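Tyrosine specific protein phosphatase (Trypanosoma cruzi, PDB 4AZ1) probably removes phosphate from phosphotyrosine residues of proteins. Local coordinates at residues 56-60 and 265-269; 86-90 and 213-218; 105-109 and 175-179. All coordinates share one frame; numbering follows the deposited sequence.

Interaction 1 (56-60 and 265-269); sequences ANEAT and RQRFG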
loop_
_atom_site.group_PDB
_atom_site.type_symbol
_atom_site.label_atom_id
_atom_site.label_comp_id
_atom_site.label_asym_id
_atom_site.label_seq_id
_atom_site.Cartn_x
_atom_site.Cartn_y
_atom_site.Cartn_z
ATOM N N ALA A 56 -5.803 7.238 16.688
ATOM C CA ALA A 56 -5.943 8.670 16.389
ATOM C C ALA A 56 -7.275 9.221 16.901
ATOM O O ALA A 56 -8.320 8.642 16.606
ATOM C CB ALA A 56 -5.839 8.884 14.880
ATOM N N ASN A 57 -7.246 10.335 17.642
ATOM C CA ASN A 57 -8.487 10.979 18.109
ATOM C C ASN A 57 -9.430 11.317 16.967
ATOM O O ASN A 57 -8.998 11.842 15.942
ATOM C CB ASN A 57 -8.208 12.281 18.873
ATOM C CG ASN A 57 -7.227 12.100 20.010
ATOM O OD1 ASN A 57 -6.224 11.394 19.884
ATOM N ND2 ASN A 57 -7.508 12.751 21.129
ATOM N N GLU A 58 -10.718 11.041 17.160
ATOM C CA GLU A 58 -11.725 11.302 16.142
ATOM C C GLU A 58 -11.832 12.791 15.817
ATOM O O GLU A 58 -11.893 13.180 14.650
ATOM C CB GLU A 58 -13.086 10.793 16.627
ATOM C CG GLU A 58 -14.174 10.798 15.570
ATOM C CD GLU A 58 -13.881 9.829 14.437
ATOM O OE1 GLU A 58 -13.282 8.761 14.704
ATOM O OE2 GLU A 58 -14.256 10.130 13.281
ATOM N N ALA A 59 -11.849 13.619 16.857
ATOM C CA ALA A 59 -12.101 15.052 16.708
ATOM C C ALA A 59 -11.111 15.763 15.789
ATOM O O ALA A 59 -11.465 16.745 15.141
ATOM C CB ALA A 59 -12.115 15.722 18.068
ATOM N N THR A 60 -9.873 15.274 15.752
ATOM C CA THR A 60 -8.825 15.910 14.966
ATOM C C THR A 60 -8.238 14.950 13.926
ATOM O O THR A 60 -7.151 15.183 13.385
ATOM C CB THR A 60 -7.701 16.434 15.878
ATOM O OG1 THR A 60 -7.132 15.341 16.603
ATOM C CG2 THR A 60 -8.242 17.460 16.867
ATOM N N ARG A 265 -3.910 17.016 23.661
ATOM C CA ARG A 265 -5.357 17.141 23.503
ATOM C C ARG A 265 -5.762 16.856 22.066
ATOM O O ARG A 265 -6.927 16.565 21.787
ATOM C CB ARG A 265 -5.847 18.546 23.885
ATOM C CG ARG A 265 -5.845 18.855 25.372
ATOM C CD ARG A 265 -6.507 20.216 25.659
ATOM N NE ARG A 265 -5.643 21.355 25.328
ATOM C CZ ARG A 265 -4.778 21.918 26.176
ATOM N NH1 ARG A 265 -4.641 21.453 27.417
ATOM N NH2 ARG A 265 -4.044 22.951 25.787
ATOM N N GLN A 266 -4.807 16.956 21.149
ATOM C CA GLN A 266 -5.129 16.825 19.729
ATOM C C GLN A 266 -4.723 15.461 19.171
ATOM O O GLN A 266 -5.242 15.018 18.151
ATOM C CB GLN A 266 -4.466 17.955 18.938
ATOM C CG GLN A 266 -4.967 19.356 19.284
ATOM C CD GLN A 266 -4.162 20.428 18.573
ATOM O OE1 GLN A 266 -4.335 20.661 17.376
ATOM N NE2 GLN A 266 -3.259 21.074 19.305
ATOM N N ARG A 267 -3.782 14.806 19.845
ATOM C CA ARG A 267 -3.405 13.429 19.518
ATOM C C ARG A 267 -2.929 12.748 20.796
ATOM O O ARG A 267 -1.849 13.048 21.308
ATOM C CB ARG A 267 -2.296 13.384 18.456
ATOM C CG ARG A 267 -1.863 11.961 18.050
ATOM C CD ARG A 267 -1.052 11.985 16.753
ATOM N NE ARG A 267 -0.411 10.703 16.433
ATOM C CZ ARG A 267 -0.973 9.722 15.729
ATOM N NH1 ARG A 267 -2.221 9.851 15.281
ATOM N NH2 ARG A 267 -0.291 8.599 15.490
ATOM N N PHE A 268 -3.747 11.835 21.309
ATOM C CA PHE A 268 -3.483 11.200 22.596
ATOM C C PHE A 268 -2.070 10.633 22.691
ATOM O O PHE A 268 -1.632 9.886 21.815
ATOM C CB PHE A 268 -4.491 10.079 22.840
ATOM C CG PHE A 268 -4.386 9.476 24.200
ATOM C CD1 PHE A 268 -5.048 10.057 25.273
ATOM C CD2 PHE A 268 -3.604 8.340 24.417
ATOM C CE1 PHE A 268 -4.947 9.517 26.548
ATOM C CE2 PHE A 268 -3.490 7.796 25.692
ATOM C CZ PHE A 268 -4.164 8.389 26.760
ATOM N N GLY A 269 -1.354 11.004 23.748
ATOM C CA GLY A 269 -0.078 10.370 24.039
ATOM C C GLY A 269 1.134 11.040 23.422
ATOM O O GLY A 269 2.246 10.516 23.555
#
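With chi1 of N57 at -54°, its CG sits beside its own backbone N, and the amide reaches the turn that leaves the helix before F268. R267 has CG anti to its backbone N (chi1 -179°), and from there its chain runs extended to NE, carrying the guanidinium to A56. N57 OD1 accepts the F268 backbone N at 2.9 Å and 170°, a nearly straight bond whose donor is somewhat tilted from the amide plane. A short amide suits this place, since its carbonyl satisfies the backbone N-H of F268, which lies in the loop just past the helix. T60 OG1 lies 2.5 Å from Q266 O, a bond so short that its exact length is doubtful; OG1 is also hydrogen-bonded to N80 ND2. A56 is small enough to let the R267 guanidinium pass, and its CB meets NH1 at 3.8 Å at the edge of the group, near its plane. All three guanidinium nitrogens are hydrogen-bonded: NE to G229 O and NH2 to A228 O, in the family's phosphate-binding signature loop, and NH1 to N78 OD1 and N80 OD1. The contact thus fastens the loop after helix 40-44 to the end of helix 255-266, with strand 79-82 beside both through N80 and I82.

Interaction 2 (86-90 and 213-218); sequences LPHKF and VKNSPT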
loop_
_atom_site.group_PDB
_atom_site.type_symbol
_atom_site.label_atom_id
_atom_site.label_comp_id
_atom_site.label_asym_id
_atom_site.label_seq_id
_atom_site.Cartn_x
_atom_site.Cartn_y
_atom_site.Cartn_z
ATOM N N LEU A 86 0.278 28.548 15.307
ATOM C CA LEU A 86 1.595 28.914 14.806
ATOM C C LEU A 86 1.514 28.970 13.285
ATOM O O LEU A 86 0.466 28.634 12.720
ATOM C CB LEU A 86 2.627 27.897 15.280
ATOM C CG LEU A 86 2.768 27.822 16.799
ATOM C CD1 LEU A 86 3.766 26.747 17.145
ATOM C CD2 LEU A 86 3.189 29.157 17.380
ATOM N N PRO A 87 2.586 29.446 12.617
ATOM C CA PRO A 87 2.493 29.568 11.157
ATOM C C PRO A 87 2.277 28.232 10.467
ATOM O O PRO A 87 1.622 28.184 9.428
ATOM C CB PRO A 87 3.854 30.153 10.780
ATOM C CG PRO A 87 4.181 31.037 11.942
ATOM C CD PRO A 87 3.742 30.204 13.145
ATOM N N HIS A 88 2.816 27.164 11.039
ATOM C CA HIS A 88 2.615 25.839 10.463
ATOM C C HIS A 88 1.711 24.955 11.313
ATOM O O HIS A 88 1.783 24.966 12.554
ATOM C CB HIS A 88 3.957 25.127 10.218
ATOM C CG HIS A 88 4.770 25.745 9.128
ATOM N ND1 HIS A 88 5.658 26.778 9.355
ATOM C CD2 HIS A 88 4.812 25.500 7.796
ATOM C CE1 HIS A 88 6.219 27.129 8.213
ATOM N NE2 HIS A 88 5.725 26.367 7.252
ATOM N N LYS A 89 0.857 24.200 10.628
ATOM C CA LYS A 89 0.118 23.100 11.231
ATOM C C LYS A 89 0.841 21.836 10.821
ATOM O O LYS A 89 1.640 21.841 9.872
ATOM C CB LYS A 89 -1.317 23.036 10.699
ATOM C CG LYS A 89 -2.141 24.284 10.925
ATOM C CD LYS A 89 -3.621 23.976 10.735
ATOM C CE LYS A 89 -4.479 25.230 10.888
ATOM N NZ LYS A 89 -5.938 24.910 10.994
ATOM N N PHE A 90 0.554 20.747 11.525
ATOM C CA PHE A 90 1.255 19.506 11.279
ATOM C C PHE A 90 0.262 18.367 11.189
ATOM O O PHE A 90 -0.833 18.444 11.751
ATOM C CB PHE A 90 2.258 19.266 12.406
ATOM C CG PHE A 90 3.355 20.287 12.439
ATOM C CD1 PHE A 90 3.195 21.481 13.146
ATOM C CD2 PHE A 90 4.534 20.081 11.724
ATOM C CE1 PHE A 90 4.206 22.440 13.156
ATOM C CE2 PHE A 90 5.551 21.036 11.728
ATOM C CZ PHE A 90 5.386 22.218 12.446
ATOM N N VAL A 213 11.051 22.779 7.846
ATOM C CA VAL A 213 9.684 23.136 8.213
ATOM C C VAL A 213 9.410 24.605 7.918
ATOM O O VAL A 213 8.446 24.933 7.216
ATOM C CB VAL A 213 9.371 22.805 9.696
ATOM C CG1 VAL A 213 8.072 23.434 10.133
ATOM C CG2 VAL A 213 9.294 21.311 9.889
ATOM N N LYS A 214 10.276 25.484 8.419
ATOM C CA LYS A 214 10.093 26.928 8.264
ATOM C C LYS A 214 10.094 27.391 6.812
ATOM O O LYS A 214 9.362 28.322 6.451
ATOM C CB LYS A 214 11.195 27.685 8.996
ATOM C CG LYS A 214 11.203 27.516 10.492
ATOM C CD LYS A 214 12.361 28.314 11.076
ATOM C CE LYS A 214 13.083 27.524 12.156
ATOM N NZ LYS A 214 14.474 28.015 12.371
ATOM N N ASN A 215 10.936 26.771 5.990
ATOM C CA ASN A 215 11.054 27.158 4.585
ATOM C C ASN A 215 9.960 26.518 3.719
ATOM O O ASN A 215 9.835 26.825 2.533
ATOM C CB ASN A 215 12.462 26.824 4.053
ATOM C CG ASN A 215 13.561 27.645 4.726
ATOM O OD1 ASN A 215 13.287 28.492 5.577
ATOM N ND2 ASN A 215 14.812 27.387 4.349
ATOM N N SER A 216 9.169 25.627 4.317
ATOM C CA SER A 216 8.062 24.976 3.602
ATOM C C SER A 216 6.833 25.891 3.613
ATOM O O SER A 216 6.764 26.820 4.422
ATOM C CB SER A 216 7.718 23.646 4.270
ATOM O OG SER A 216 6.882 23.873 5.388
ATOM N N PRO A 217 5.854 25.643 2.718
ATOM C CA PRO A 217 4.681 26.541 2.651
ATOM C C PRO A 217 3.682 26.382 3.810
ATOM O O PRO A 217 3.446 25.274 4.303
ATOM C CB PRO A 217 4.013 26.166 1.317
ATOM C CG PRO A 217 4.500 24.794 1.008
ATOM C CD PRO A 217 5.878 24.669 1.612
ATOM N N THR A 218 3.087 27.493 4.229
ATOM C CA THR A 218 2.176 27.494 5.365
ATOM C C THR A 218 0.752 27.173 4.931
ATOM O O THR A 218 -0.148 27.041 5.769
ATOM C CB THR A 218 2.176 28.861 6.068
ATOM O OG1 THR A 218 1.679 29.863 5.168
ATOM C CG2 THR A 218 3.584 29.228 6.506
HETATM O O HOH W 1 -1.366 27.262 8.897
HETATM O O HOH W 2 1.158 24.503 7.562
#
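The H88 imidazole is held between a methyl on each face: V213 CG1 stands over one, 4.3 Å from the ring centroid, and T218 CG2 over the opposite one, at 3.9 Å. Both are CH-pi contacts displaced toward the rim, and V213 O lies on the same side as its CG1. At the edge, S216 O lies practically in the ring plane. In the protein tyrosine phosphatase fold, a central mixed sheet with helices packed against it, the imidazole joins the approach to strand 90-93 of that sheet to the end of helix 203-215.

Histidine suits the place because a flat ring slips between the two methyls while both nitrogens remain usable at its edge. NE2 donates to S216 O at 3.0 Å with an angle of 168°, although relative to the carbonyl the donor stands well above the plane and not on a lone pair. NE2 is also 3.1 Å from V213 O, but the angle is too poor for a bond. ND1, at the other side of the ring, is hydrogen-bonded to Y240 OH of helix 232-247, which fixes the ring's rotation.

F90 follows as a second aromatic, CZ meeting V213 CG1 at 3.7 Å near the ring's plane; its ring also packs edge-to-face with Y240. V213 thus serves both rings with one branch. Beyond them the contact is wetter: one water bridges P87 O and, weakly, T218 O, while another links K89 N with the same T218 carbonyl, again weakly.

The helix end is closed off by S216, whose chi1 of 82° swings OG back toward the last turn. V213 O there accepts both S216 N and S216 OG, the hydroxyl donating at 2.6 Å in the carbonyl plane, on a lone pair.

Interaction 3 (105-109 and 175-179); sequences LAMLY and ILQRA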
loop_
_atom_site.group_PDB
_atom_site.type_symbol
_atom_site.label_atom_id
_atom_site.label_comp_id
_atom_site.label_asym_id
_atom_site.label_seq_id
_atom_site.Cartn_x
_atom_site.Cartn_y
_atom_site.Cartn_z
ATOM N N LEU A 105 -0.210 7.716 0.506
ATOM C CA LEU A 105 0.206 8.422 -0.707
ATOM C C LEU A 105 -0.952 9.211 -1.307
ATOM O O LEU A 105 -0.766 10.327 -1.823
ATOM C CB LEU A 105 0.782 7.444 -1.742
ATOM C CG LEU A 105 2.046 6.688 -1.308
ATOM C CD1 LEU A 105 2.622 5.813 -2.440
ATOM C CD2 LEU A 105 3.107 7.626 -0.785
ATOM N N ALA A 106 -2.147 8.628 -1.249
ATOM C CA ALA A 106 -3.332 9.297 -1.774
ATOM C C ALA A 106 -3.603 10.577 -0.993
ATOM O O ALA A 106 -4.013 11.597 -1.565
ATOM C CB ALA A 106 -4.541 8.381 -1.705
ATOM N N MET A 107 -3.400 10.503 0.320
ATOM C CA MET A 107 -3.541 11.664 1.187
ATOM C C MET A 107 -2.552 12.740 0.776
ATOM O O MET A 107 -2.944 13.891 0.594
ATOM C CB MET A 107 -3.318 11.283 2.654
ATOM C CG MET A 107 -3.471 12.449 3.631
ATOM S SD MET A 107 -1.929 13.376 3.901
ATOM C CE MET A 107 -0.835 12.018 4.364
ATOM N N LEU A 108 -1.279 12.363 0.625
ATOM C CA LEU A 108 -0.248 13.317 0.231
ATOM C C LEU A 108 -0.654 13.993 -1.060
ATOM O O LEU A 108 -0.472 15.206 -1.234
ATOM C CB LEU A 108 1.085 12.610 0.008
ATOM C CG LEU A 108 1.763 12.030 1.235
ATOM C CD1 LEU A 108 3.103 11.425 0.835
ATOM C CD2 LEU A 108 1.934 13.155 2.260
ATOM N N TYR A 109 -1.222 13.197 -1.961
ATOM C CA TYR A 109 -1.559 13.672 -3.285
ATOM C C TYR A 109 -2.777 14.585 -3.282
ATOM O O TYR A 109 -2.737 15.674 -3.852
ATOM C CB TYR A 109 -1.795 12.495 -4.237
ATOM C CG TYR A 109 -2.064 12.953 -5.644
ATOM C CD1 TYR A 109 -1.015 13.317 -6.487
ATOM C CD2 TYR A 109 -3.363 13.055 -6.127
ATOM C CE1 TYR A 109 -1.258 13.759 -7.777
ATOM C CE2 TYR A 109 -3.614 13.495 -7.423
ATOM C CZ TYR A 109 -2.556 13.841 -8.238
ATOM O OH TYR A 109 -2.797 14.280 -9.520
ATOM N N ILE A 175 7.889 12.821 -6.949
ATOM C CA ILE A 175 6.738 13.231 -7.737
ATOM C C ILE A 175 5.638 12.180 -7.619
ATOM O O ILE A 175 5.847 11.007 -7.961
ATOM C CB ILE A 175 7.123 13.462 -9.225
ATOM C CG1 ILE A 175 8.215 14.537 -9.333
ATOM C CG2 ILE A 175 5.915 13.882 -10.025
ATOM C CD1 ILE A 175 8.696 14.802 -10.774
ATOM N N LEU A 176 4.480 12.589 -7.107
ATOM C CA LEU A 176 3.316 11.709 -7.047
ATOM C C LEU A 176 2.431 11.970 -8.245
ATOM O O LEU A 176 2.173 13.137 -8.586
ATOM C CB LEU A 176 2.518 11.958 -5.768
ATOM C CG LEU A 176 2.930 11.125 -4.561
ATOM C CD1 LEU A 176 2.268 11.647 -3.285
ATOM C CD2 LEU A 176 2.544 9.686 -4.816
ATOM N N GLN A 177 1.965 10.898 -8.891
ATOM C CA GLN A 177 1.065 11.057 -10.018
ATOM C C GLN A 177 -0.046 9.998 -10.068
ATOM O O GLN A 177 0.186 8.826 -9.747
ATOM C CB GLN A 177 1.853 11.049 -11.332
ATOM C CG GLN A 177 1.106 11.739 -12.471
ATOM C CD GLN A 177 1.897 11.760 -13.773
ATOM O OE1 GLN A 177 3.056 11.336 -13.817
ATOM N NE2 GLN A 177 1.270 12.249 -14.839
ATOM N N ARG A 178 -1.250 10.432 -10.455
ATOM C CA ARG A 178 -2.343 9.534 -10.833
ATOM C C ARG A 178 -2.535 9.712 -12.325
ATOM O O ARG A 178 -2.258 10.788 -12.859
ATOM C CB ARG A 178 -3.663 9.901 -10.141
ATOM C CG ARG A 178 -3.596 10.097 -8.635
ATOM C CD ARG A 178 -4.997 10.275 -8.045
ATOM N NE ARG A 178 -5.603 8.992 -7.695
ATOM C CZ ARG A 178 -5.681 8.519 -6.456
ATOM N NH1 ARG A 178 -5.209 9.225 -5.439
ATOM N NH2 ARG A 178 -6.238 7.342 -6.229
ATOM N N ALA A 179 -3.018 8.677 -13.004
ATOM C CA ALA A 179 -3.227 8.771 -14.448
ATOM C C ALA A 179 -4.233 9.861 -14.820
ATOM O O ALA A 179 -5.274 10.012 -14.169
ATOM C CB ALA A 179 -3.657 7.432 -15.019
#
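Y109 reaches from its helix between L176 and R178. Its CB points toward the strand, and with CG anti to the backbone N (chi1 -176°) the ring continues past L176. Along one side of the ring, CD1 lies 3.9 Å from L176 CB, and CE1 comes to 3.6 Å from L176 O, which sits at the ring edge. Along the other side, CD2 and CE2 meet the aliphatic part of R178, CE2 being 3.6 Å from R178 CD. CZ follows under R178 CG, which makes a CH-pi contact over the face, 3.9 Å from the centroid. At the tip, OH is hydrogen-bonded to P182 O, so the one polar atom of this buried side chain is satisfied.

The pairing is a helix laid across the central sheet of the phosphatase fold: the short axes of 105-109 and 175-177 approach to 9.0 Å at 98°, almost perpendicular. L176, on the strand, sends its branched apolar end against the helix. Its CD1 meets L108 CB at 3.6 Å and its CD2 points to L105 CB, while I153 and F186 of the adjoining strands also touch it.

Arginine fits beside the tyrosine because its methylenes can line a ring while the charged end travels on. R178 bends at chi3 (88°), turning its guanidinium back toward the helix, where A106, small enough to admit it, puts CB 3.9 Å from NH1, in the guanidinium plane.

How the interactions relate
The three contacts join different parts of one phosphatase domain without touching: centres of interactions 1 and 2 lie 20 Å apart, those of 2 and 3 21 Å, and those of 1 and 3 25 Å, while their nearest atoms are about 7, 9 and 11 Å apart in the same order. Interaction 1 is directly tied to the expected active site, through the bonds of R267 to A228 and G229 in the signature loop. Interaction 2 reaches that loop indirectly: F90 and S216 rest on V222 of strand 222-225, which leads into it. Interaction 3 lies farther along the same sheet, on strand 169-177, near the second subunit, whose F127 packs on Q177.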